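Local coordinates for hypothetical protein Atu3615 (Agrobacterium tumefaciens str. C58, PDB 1ZNP) that is of unknown function but belongs to the cupin superfamily (DUF985), whose members are built on a small beta barrel, at residues A9-E13 with L14-P18; H56-D60 with A61-W65; V101-P104 with A105-Q109. One frame throughout, in Å; residues are numbered along the deposited sequence.

Overall arrangement
The three contacts are local, each made where the chain turns between successive elements. Contact 1, where helix 7-14 gives way to strand 17-18, is partly buried and lies across the chain's centre from the others, about 23 and 25 Å from them between centres. It combines a helix-ending set of backbone bonds with aliphatic packing. Contacts 2 and 3 have centres about 5 Å apart and meet directly: the backbones of His56 and Val58 pair with Gln109 and Asn106, and strands 63-68 and 97-103 are sheet neighbours. Contact 2 is buried, with a water between histidine and glutamate; contact 3, partly buried, runs from an exposed proline to a buried glutamine.

Contact 1. Residues A9-E13 with L14-P18; sequences AIIRE and LGLEP
A Schellman motif ends helix 7-14, with Leu16 folding back over Ile11. Its defining bond runs from Leu16 N to Ile11 O, at 3.0 Å; the N-H approaches in the carbonyl plane on a lone pair (C=O...N angle 142°). The second bond of the motif, Gly15 N to Arg12 O, is weak at 3.4 Å. Just before the reversal, Leu14 N still makes an ordinary i to i-4 helical bond of 2.8 Å to Ile10 O. Gly15 turns the chain with positive phi (68°), a conformation that comes easily to a residue lacking a side chain.

The bonds of the motif are paired with apolar contacts, and branched aliphatic side chains suit this side of the cap, where Ile11 and Leu16 at its two ends meet. Leu16 CD2 lies 4.2 Å from Ile11 CG1, the two side chains crossing at about a right angle. The same methyl lies 4.1 Å from Ile10 CG2. With Ile10 CG1 anti to the carbonyl carbon (chi1 -64°), this CG2 methyl is left to face Leu16 and also Leu14, whose CD1 it meets at 4.0 Å, side by side and pointing the same way.

The apolar side of the turn rests on the sheet. Ile10 and Leu16 pack on Leu46 of strand 41-48, Ile10 reaches Phe117 and Leu119 of strand 117-124, and Ile11 and Leu16 share Phe24 of strand 24-30.

Contact 2. Residues H56-D60 with A61-W65; sequences HRVTD and AVEVW
Val58 carries CG1 anti to its backbone N (chi1 -177°), which leaves CG2 anti to the carbonyl carbon and facing Glu63, whose own CG is anti to N (177°) and whose chain then runs on extended to meet it. CG2 lies across the glutamate at about a right angle, 3.7 Å from Glu63 OE1, while CG1 of Val58 faces the turn and packs 4.0 Å from Ala61 CB. A beta-branched residue serves both directions at once, and the small alanine fits close beneath it.

Beyond the valine, a water joins the two strands. It appears to donate to Glu63 OE1 at 2.8 Å and lies 2.8 Å from His56 NE2, in the plane of the imidazole at its edge. OE1 also accepts from Gln109 NE2, while His56 ND1 is tied to His54 O, which helps fix the ring's rotation. At the turn itself, Asp60 forms a salt bridge with Arg37 and a hydrogen bond with Ser132.

His54, His56 and Glu63, on strands lining a barrel, are reminiscent of the HxH...E motif that often holds a metal in cupins, though the spacing to Glu63 is longer; whether a metal binds here is not established.

Contact 3. Residues V101-P104 with A105-Q109; sequences VIVP and ANCWQ
Gln109 reaches over Val103 from the second strand of this turn, and its side chain can be followed atom by atom. CB starts 4.1 Å from Val103 CG1. CG sits between the backbone N and the carbonyl carbon (chi1 61°), and from there the chain extends obliquely over the valine: CD passes 3.9 Å from CG1, and the amide then straddles both methyls. Its NE2 lies 3.9 Å from Val103 CG1 and its OE1 3.8 Å from CG2, contacts of packing rather than bonding. The amide's polar partners lie on strand 63-68, where OE1 accepts from Trp65 NE1 and NE2 finds its acceptor on the same strand.

Between the strands, Pro104 to Cys107 form a type II beta turn, closed by a weak bond of 3.4 Å from Cys107 N to Pro104 O. Asn106 takes the third position with positive phi (59°), which asparagine tolerates better than most residues. Pro104 CG packs 3.8 Å from Cys107 CB, so the rigid ring and the small thiol residue close the turn together, both also touching Leu77 and Gln79.

The weak closing bond is backed by this packing of Pro104 on Cys107 and by backbone bonds of Asn106 and Gln109 to strand 56-58. Glutamine suits the inner position: its CB and flat amide can lie on valine, while both amide ends meet buried polar partners without bringing in a full charge.

Contact 1. Residues A9-E13 with L14-P18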
ATOM      1  N   ALA A   9      -2.730   2.958 -29.783  1.00 25.99           N
ATOM      2  CA  ALA A   9      -4.124   2.946 -30.184  1.00 24.49           C
ATOM      3  C   ALA A   9      -4.936   3.723 -29.136  1.00 24.69           C
ATOM      4  O   ALA A   9      -5.882   4.442 -29.466  1.00 26.08           O
ATOM      5  CB  ALA A   9      -4.618   1.511 -30.308  1.00 21.61           C
ATOM      6  N   ILE A  10      -4.544   3.591 -27.873  1.00 24.36           N
ATOM      7  CA  ILE A  10      -5.230   4.283 -26.787  1.00 23.81           C
ATOM      8  C   ILE A  10      -4.972   5.773 -26.888  1.00 24.36           C
ATOM      9  O   ILE A  10      -5.900   6.580 -26.823  1.00 22.49           O
ATOM     10  CB  ILE A  10      -4.746   3.789 -25.412  1.00 22.04           C
ATOM     11  CG1 ILE A  10      -5.120   2.318 -25.241  1.00 23.62           C
ATOM     12  CG2 ILE A  10      -5.393   4.610 -24.308  1.00 21.61           C
ATOM     13  CD1 ILE A  10      -4.471   1.644 -24.054  1.00 23.87           C
ATOM     14  N   ILE A  11      -3.696   6.121 -27.036  1.00 24.85           N
ATOM     15  CA  ILE A  11      -3.267   7.511 -27.167  1.00 26.80           C
ATOM     16  C   ILE A  11      -4.035   8.172 -28.300  1.00 27.54           C
ATOM     17  O   ILE A  11      -4.496   9.309 -28.187  1.00 28.36           O
ATOM     18  CB  ILE A  11      -1.761   7.594 -27.500  1.00 27.79           C
ATOM     19  CG1 ILE A  11      -0.935   7.248 -26.262  1.00 27.69           C
ATOM     20  CG2 ILE A  11      -1.415   8.966 -28.042  1.00 27.44           C
ATOM     21  CD1 ILE A  11       0.560   7.319 -26.495  1.00 29.83           C
ATOM     22  N   ARG A  12      -4.160   7.443 -29.400  1.00 28.50           N
ATOM     23  CA  ARG A  12      -4.866   7.948 -30.558  1.00 30.40           C
ATOM     24  C   ARG A  12      -6.363   8.052 -30.304  1.00 29.08           C
ATOM     25  O   ARG A  12      -6.967   9.098 -30.559  1.00 29.09           O
ATOM     26  CB  ARG A  12      -4.598   7.053 -31.775  1.00 34.37           C
ATOM     27  CG  ARG A  12      -5.550   7.302 -32.938  1.00 41.97           C
ATOM     28  CD  ARG A  12      -5.576   8.781 -33.330  1.00 48.26           C
ATOM     29  NE  ARG A  12      -6.725   9.114 -34.172  1.00 53.48           N
ATOM     30  CZ  ARG A  12      -6.964  10.321 -34.679  1.00 54.70           C
ATOM     31  NH1 ARG A  12      -6.130  11.326 -34.434  1.00 55.67           N
ATOM     32  NH2 ARG A  12      -8.041  10.520 -35.431  1.00 54.92           N
ATOM     33  N   GLU A  13      -6.956   6.981 -29.789  1.00 26.07           N
ATOM     34  CA  GLU A  13      -8.385   6.978 -29.537  1.00 24.98           C
ATOM     35  C   GLU A  13      -8.860   7.987 -28.508  1.00 24.10           C
ATOM     36  O   GLU A  13      -9.908   8.593 -28.677  1.00 25.59           O
ATOM     37  CB  GLU A  13      -8.839   5.583 -29.119  1.00 25.35           C
ATOM     38  CG  GLU A  13     -10.339   5.467 -28.848  1.00 28.64           C
ATOM     39  CD  GLU A  13     -11.200   5.749 -30.071  1.00 30.86           C
ATOM     40  OE1 GLU A  13     -10.676   5.679 -31.208  1.00 32.14           O
ATOM     41  OE2 GLU A  13     -12.409   6.019 -29.899  1.00 30.95           O
ATOM     42  N   LEU A  14      -8.099   8.177 -27.439  1.00 24.82           N
ATOM     43  CA  LEU A  14      -8.516   9.104 -26.395  1.00 24.90           C
ATOM     44  C   LEU A  14      -7.985  10.526 -26.539  1.00 25.12           C
ATOM     45  O   LEU A  14      -8.340  11.405 -25.760  1.00 25.81           O
ATOM     46  CB  LEU A  14      -8.153   8.531 -25.016  1.00 21.11           C
ATOM     47  CG  LEU A  14      -8.983   7.304 -24.612  1.00 22.19           C
ATOM     48  CD1 LEU A  14      -8.553   6.802 -23.229  1.00 22.19           C
ATOM     49  CD2 LEU A  14     -10.467   7.657 -24.606  1.00 18.76           C
ATOM     50  N   GLY A  15      -7.152  10.755 -27.544  1.00 25.45           N
ATOM     51  CA  GLY A  15      -6.611  12.082 -27.752  1.00 28.84           C
ATOM     52  C   GLY A  15      -5.650  12.490 -26.653  1.00 30.16           C
ATOM     53  O   GLY A  15      -5.623  13.649 -26.241  1.00 31.12           O
ATOM     54  N   LEU A  16      -4.859  11.531 -26.183  1.00 31.12           N
ATOM     55  CA  LEU A  16      -3.889  11.768 -25.124  1.00 31.89           C
ATOM     56  C   LEU A  16      -2.696  12.585 -25.612  1.00 34.11           C
ATOM     57  O   LEU A  16      -2.300  12.497 -26.776  1.00 34.30           O
ATOM     58  CB  LEU A  16      -3.400  10.425 -24.572  1.00 29.50           C
ATOM     59  CG  LEU A  16      -4.115   9.764 -23.393  1.00 29.37           C
ATOM     60  CD1 LEU A  16      -5.598  10.032 -23.446  1.00 30.32           C
ATOM     61  CD2 LEU A  16      -3.833   8.266 -23.411  1.00 27.94           C
ATOM     62  N   GLU A  17      -2.123  13.368 -24.704  1.00 35.68           N
ATOM     63  CA  GLU A  17      -0.963  14.205 -24.992  1.00 35.42           C
ATOM     64  C   GLU A  17       0.017  13.996 -23.846  1.00 35.17           C
ATOM     65  O   GLU A  17      -0.390  13.714 -22.719  1.00 35.97           O
ATOM     66  CB  GLU A  17      -1.380  15.677 -25.060  1.00 38.42           C
ATOM     67  CG  GLU A  17      -2.462  15.974 -26.099  1.00 41.58           C
ATOM     68  CD  GLU A  17      -1.911  16.115 -27.512  1.00 47.26           C
ATOM     69  OE1 GLU A  17      -0.965  15.369 -27.877  1.00 48.53           O
ATOM     70  OE2 GLU A  17      -2.435  16.972 -28.263  1.00 48.76           O
ATOM     71  N   PRO A  18       1.324  14.128 -24.112  1.00 34.52           N
ATOM     72  CA  PRO A  18       2.318  13.938 -23.052  1.00 33.49           C
ATOM     73  C   PRO A  18       2.078  14.826 -21.842  1.00 32.38           C
ATOM     74  O   PRO A  18       1.828  16.025 -21.967  1.00 33.28           O
ATOM     75  CB  PRO A  18       3.642  14.242 -23.755  1.00 34.50           C
ATOM     76  CG  PRO A  18       3.246  15.192 -24.846  1.00 33.90           C
ATOM     77  CD  PRO A  18       1.967  14.583 -25.356  1.00 34.83           C
TER

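Contact 2. Residues H56-D60 with A61-W65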
ATOM      1  N   HIS A  56       6.083  13.769  -7.956  1.00 21.79           N
ATOM      2  CA  HIS A  56       5.410  15.060  -7.959  1.00 22.55           C
ATOM      3  C   HIS A  56       4.325  15.035  -6.898  1.00 22.14           C
ATOM      4  O   HIS A  56       4.052  13.989  -6.297  1.00 19.95           O
ATOM      5  CB  HIS A  56       4.747  15.306  -9.310  1.00 21.89           C
ATOM      6  CG  HIS A  56       3.674  14.312  -9.631  1.00 24.10           C
ATOM      7  ND1 HIS A  56       3.949  13.005  -9.973  1.00 23.58           N
ATOM      8  CD2 HIS A  56       2.323  14.414  -9.591  1.00 24.28           C
ATOM      9  CE1 HIS A  56       2.816  12.345 -10.130  1.00 24.01           C
ATOM     10  NE2 HIS A  56       1.815  13.177  -9.903  1.00 24.93           N
ATOM     11  N   ARG A  57       3.698  16.184  -6.680  1.00 21.48           N
ATOM     12  CA  ARG A  57       2.618  16.264  -5.717  1.00 21.73           C
ATOM     13  C   ARG A  57       1.627  17.372  -6.070  1.00 21.57           C
ATOM     14  O   ARG A  57       1.978  18.357  -6.731  1.00 19.73           O
ATOM     15  CB  ARG A  57       3.168  16.475  -4.294  1.00 23.09           C
ATOM     16  CG  ARG A  57       3.790  17.828  -4.050  1.00 27.19           C
ATOM     17  CD  ARG A  57       4.572  17.876  -2.738  1.00 29.23           C
ATOM     18  NE  ARG A  57       5.555  18.961  -2.781  1.00 35.25           N
ATOM     19  CZ  ARG A  57       5.275  20.257  -2.635  1.00 34.15           C
ATOM     20  NH1 ARG A  57       4.038  20.674  -2.414  1.00 35.97           N
ATOM     21  NH2 ARG A  57       6.241  21.148  -2.751  1.00 35.43           N
ATOM     22  N   VAL A  58       0.378  17.161  -5.654  1.00 19.73           N
ATOM     23  CA  VAL A  58      -0.693  18.114  -5.847  1.00 20.16           C
ATOM     24  C   VAL A  58      -0.804  18.699  -4.445  1.00 23.04           C
ATOM     25  O   VAL A  58      -1.260  18.031  -3.515  1.00 24.09           O
ATOM     26  CB  VAL A  58      -1.985  17.400  -6.266  1.00 19.69           C
ATOM     27  CG1 VAL A  58      -3.073  18.409  -6.528  1.00 15.42           C
ATOM     28  CG2 VAL A  58      -1.725  16.553  -7.515  1.00 18.64           C
ATOM     29  N   THR A  59      -0.363  19.946  -4.303  1.00 23.83           N
ATOM     30  CA  THR A  59      -0.310  20.624  -3.012  1.00 25.15           C
ATOM     31  C   THR A  59      -1.560  20.796  -2.177  1.00 26.17           C
ATOM     32  O   THR A  59      -1.498  20.684  -0.956  1.00 29.08           O
ATOM     33  CB  THR A  59       0.321  22.038  -3.140  1.00 25.74           C
ATOM     34  OG1 THR A  59      -0.554  22.890  -3.893  1.00 26.85           O
ATOM     35  CG2 THR A  59       1.679  21.968  -3.832  1.00 22.77           C
ATOM     36  N   ASP A  60      -2.697  21.051  -2.810  1.00 25.60           N
ATOM     37  CA  ASP A  60      -3.914  21.316  -2.053  1.00 23.86           C
ATOM     38  C   ASP A  60      -5.141  20.499  -2.407  1.00 23.18           C
ATOM     39  O   ASP A  60      -6.273  20.957  -2.241  1.00 22.72           O
ATOM     40  CB  ASP A  60      -4.247  22.790  -2.201  1.00 23.93           C
ATOM     41  CG  ASP A  60      -4.173  23.254  -3.655  1.00 24.49           C
ATOM     42  OD1 ASP A  60      -3.780  24.412  -3.884  1.00 24.89           O
ATOM     43  OD2 ASP A  60      -4.514  22.467  -4.565  1.00 21.89           O
ATOM     44  N   ALA A  61      -4.928  19.287  -2.891  1.00 22.04           N
ATOM     45  CA  ALA A  61      -6.057  18.457  -3.252  1.00 18.75           C
ATOM     46  C   ALA A  61      -5.665  17.001  -3.237  1.00 17.79           C
ATOM     47  O   ALA A  61      -4.509  16.658  -3.492  1.00 15.11           O
ATOM     48  CB  ALA A  61      -6.567  18.842  -4.626  1.00 15.99           C
ATOM     49  N   VAL A  62      -6.653  16.169  -2.915  1.00 16.05           N
ATOM     50  CA  VAL A  62      -6.531  14.729  -2.864  1.00 15.98           C
ATOM     51  C   VAL A  62      -6.739  14.161  -4.275  1.00 17.41           C
ATOM     52  O   VAL A  62      -7.683  14.530  -4.984  1.00 14.64           O
ATOM     53  CB  VAL A  62      -7.623  14.131  -1.955  1.00 15.73           C
ATOM     54  CG1 VAL A  62      -7.640  12.610  -2.073  1.00 13.73           C
ATOM     55  CG2 VAL A  62      -7.394  14.561  -0.520  1.00 17.95           C
ATOM     56  N   GLU A  63      -5.867  13.253  -4.676  1.00 17.25           N
ATOM     57  CA  GLU A  63      -5.992  12.642  -5.976  1.00 19.69           C
ATOM     58  C   GLU A  63      -6.266  11.150  -5.821  1.00 20.31           C
ATOM     59  O   GLU A  63      -5.603  10.466  -5.048  1.00 21.43           O
ATOM     60  CB  GLU A  63      -4.716  12.867  -6.783  1.00 23.05           C
ATOM     61  CG  GLU A  63      -4.732  12.182  -8.140  1.00 29.36           C
ATOM     62  CD  GLU A  63      -3.755  12.804  -9.115  1.00 31.19           C
ATOM     63  OE1 GLU A  63      -2.624  13.123  -8.692  1.00 33.58           O
ATOM     64  OE2 GLU A  63      -4.122  12.961 -10.301  1.00 32.83           O
ATOM     65  N   VAL A  64      -7.265  10.648  -6.533  1.00 19.89           N
ATOM     66  CA  VAL A  64      -7.575   9.238  -6.460  1.00 18.51           C
ATOM     67  C   VAL A  64      -7.292   8.577  -7.807  1.00 19.03           C
ATOM     68  O   VAL A  64      -7.760   9.042  -8.857  1.00 18.75           O
ATOM     69  CB  VAL A  64      -9.047   9.007  -6.101  1.00 19.88           C
ATOM     70  CG1 VAL A  64      -9.343   7.510  -6.081  1.00 15.46           C
ATOM     71  CG2 VAL A  64      -9.362   9.669  -4.761  1.00 17.93           C
ATOM     72  N   TRP A  65      -6.526   7.491  -7.765  1.00 17.99           N
ATOM     73  CA  TRP A  65      -6.178   6.747  -8.970  1.00 18.75           C
ATOM     74  C   TRP A  65      -7.162   5.607  -9.209  1.00 17.23           C
ATOM     75  O   TRP A  65      -7.607   4.951  -8.269  1.00 18.82           O
ATOM     76  CB  TRP A  65      -4.752   6.194  -8.859  1.00 17.82           C
ATOM     77  CG  TRP A  65      -3.664   7.225  -9.029  1.00 20.14           C
ATOM     78  CD1 TRP A  65      -3.456   8.339  -8.266  1.00 20.76           C
ATOM     79  CD2 TRP A  65      -2.607   7.201  -9.999  1.00 21.03           C
ATOM     80  NE1 TRP A  65      -2.334   9.007  -8.698  1.00 21.44           N
ATOM     81  CE2 TRP A  65      -1.794   8.332  -9.760  1.00 20.55           C
ATOM     82  CE3 TRP A  65      -2.266   6.331 -11.046  1.00 21.05           C
ATOM     83  CZ2 TRP A  65      -0.665   8.616 -10.527  1.00 20.66           C
ATOM     84  CZ3 TRP A  65      -1.142   6.614 -11.811  1.00 21.06           C
ATOM     85  CH2 TRP A  65      -0.354   7.749 -11.545  1.00 21.33           C
TER
HETATM   86  O   HOH W   1      -0.741  12.285 -10.631  1.00 18.16           O

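Contact 3. Residues V101-P104 with A105-Q109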
ATOM      1  N   VAL A 101      -6.886   3.766  -5.393  1.00 19.23           N
ATOM      2  CA  VAL A 101      -5.966   4.152  -4.325  1.00 20.04           C
ATOM      3  C   VAL A 101      -5.990   5.674  -4.146  1.00 20.25           C
ATOM      4  O   VAL A 101      -5.953   6.443  -5.119  1.00 17.01           O
ATOM      5  CB  VAL A 101      -4.527   3.652  -4.598  1.00 17.96           C
ATOM      6  CG1 VAL A 101      -4.171   3.882  -6.034  1.00 23.83           C
ATOM      7  CG2 VAL A 101      -3.545   4.377  -3.710  1.00 18.87           C
ATOM      8  N   ILE A 102      -6.058   6.080  -2.881  1.00 18.92           N
ATOM      9  CA  ILE A 102      -6.153   7.473  -2.495  1.00 19.20           C
ATOM     10  C   ILE A 102      -4.861   8.155  -2.106  1.00 21.23           C
ATOM     11  O   ILE A 102      -4.346   7.925  -1.022  1.00 23.50           O
ATOM     12  CB  ILE A 102      -7.103   7.648  -1.299  1.00 18.39           C
ATOM     13  CG1 ILE A 102      -8.506   7.191  -1.678  1.00 18.74           C
ATOM     14  CG2 ILE A 102      -7.111   9.087  -0.843  1.00 17.60           C
ATOM     15  CD1 ILE A 102      -8.619   5.702  -1.753  1.00 25.43           C
ATOM     16  N   VAL A 103      -4.353   9.024  -2.973  1.00 21.33           N
ATOM     17  CA  VAL A 103      -3.148   9.744  -2.636  1.00 21.90           C
ATOM     18  C   VAL A 103      -3.607  10.988  -1.879  1.00 22.16           C
ATOM     19  O   VAL A 103      -4.267  11.863  -2.443  1.00 24.08           O
ATOM     20  CB  VAL A 103      -2.361  10.177  -3.893  1.00 22.79           C
ATOM     21  CG1 VAL A 103      -1.046  10.840  -3.474  1.00 20.29           C
ATOM     22  CG2 VAL A 103      -2.106   8.970  -4.794  1.00 19.63           C
ATOM     23  N   PRO A 104      -3.294  11.069  -0.581  1.00 20.47           N
ATOM     24  CA  PRO A 104      -3.705  12.237   0.194  1.00 20.21           C
ATOM     25  C   PRO A 104      -3.066  13.519  -0.354  1.00 19.78           C
ATOM     26  O   PRO A 104      -2.105  13.464  -1.118  1.00 18.11           O
ATOM     27  CB  PRO A 104      -3.257  11.885   1.615  1.00 18.92           C
ATOM     28  CG  PRO A 104      -2.095  11.001   1.396  1.00 21.63           C
ATOM     29  CD  PRO A 104      -2.536  10.124   0.254  1.00 21.50           C
ATOM     30  N   ALA A 105      -3.616  14.662   0.038  1.00 19.70           N
ATOM     31  CA  ALA A 105      -3.138  15.962  -0.420  1.00 19.72           C
ATOM     32  C   ALA A 105      -1.707  16.301  -0.008  1.00 21.06           C
ATOM     33  O   ALA A 105      -1.265  15.986   1.095  1.00 20.66           O
ATOM     34  CB  ALA A 105      -4.086  17.056   0.050  1.00 18.41           C
ATOM     35  N   ASN A 106      -1.002  16.953  -0.927  1.00 21.46           N
ATOM     36  CA  ASN A 106       0.379  17.366  -0.742  1.00 23.47           C
ATOM     37  C   ASN A 106       1.336  16.216  -0.469  1.00 24.11           C
ATOM     38  O   ASN A 106       2.431  16.431   0.039  1.00 24.88           O
ATOM     39  CB  ASN A 106       0.497  18.386   0.387  1.00 23.12           C
ATOM     40  CG  ASN A 106       1.811  19.147   0.341  1.00 23.81           C
ATOM     41  OD1 ASN A 106       2.330  19.574   1.369  1.00 25.82           O
ATOM     42  ND2 ASN A 106       2.348  19.327  -0.856  1.00 24.34           N
ATOM     43  N   CYS A 107       0.932  14.994  -0.804  1.00 24.40           N
ATOM     44  CA  CYS A 107       1.800  13.839  -0.602  1.00 22.90           C
ATOM     45  C   CYS A 107       2.554  13.517  -1.889  1.00 23.08           C
ATOM     46  O   CYS A 107       1.963  13.483  -2.965  1.00 22.76           O
ATOM     47  CB  CYS A 107       0.967  12.628  -0.193  1.00 24.64           C
ATOM     48  SG  CYS A 107       1.887  11.075  -0.220  1.00 27.54           S
ATOM     49  N   TRP A 108       3.854  13.278  -1.785  1.00 23.84           N
ATOM     50  CA  TRP A 108       4.644  12.948  -2.962  1.00 23.24           C
ATOM     51  C   TRP A 108       4.145  11.651  -3.602  1.00 21.80           C
ATOM     52  O   TRP A 108       3.763  10.708  -2.899  1.00 19.01           O
ATOM     53  CB  TRP A 108       6.126  12.798  -2.594  1.00 25.70           C
ATOM     54  CG  TRP A 108       6.834  14.096  -2.306  1.00 28.14           C
ATOM     55  CD1 TRP A 108       7.195  14.582  -1.082  1.00 29.02           C
ATOM     56  CD2 TRP A 108       7.249  15.074  -3.262  1.00 29.27           C
ATOM     57  NE1 TRP A 108       7.811  15.801  -1.218  1.00 29.89           N
ATOM     58  CE2 TRP A 108       7.856  16.126  -2.546  1.00 30.71           C
ATOM     59  CE3 TRP A 108       7.168  15.162  -4.659  1.00 31.79           C
ATOM     60  CZ2 TRP A 108       8.381  17.259  -3.179  1.00 32.51           C
ATOM     61  CZ3 TRP A 108       7.691  16.287  -5.290  1.00 33.77           C
ATOM     62  CH2 TRP A 108       8.291  17.321  -4.546  1.00 34.75           C
ATOM     63  N   GLN A 109       4.164  11.600  -4.933  1.00 21.14           N
ATOM     64  CA  GLN A 109       3.707  10.420  -5.652  1.00 22.14           C
ATOM     65  C   GLN A 109       4.415  10.166  -6.979  1.00 21.99           C
ATOM     66  O   GLN A 109       4.772  11.095  -7.694  1.00 23.54           O
ATOM     67  CB  GLN A 109       2.202  10.519  -5.900  1.00 22.90           C
ATOM     68  CG  GLN A 109       1.793  11.704  -6.747  1.00 27.41           C
ATOM     69  CD  GLN A 109       0.312  11.707  -7.066  1.00 30.11           C
ATOM     70  OE1 GLN A 109      -0.220  10.735  -7.612  1.00 31.87           O
ATOM     71  NE2 GLN A 109      -0.364  12.803  -6.735  1.00 31.01           N
TER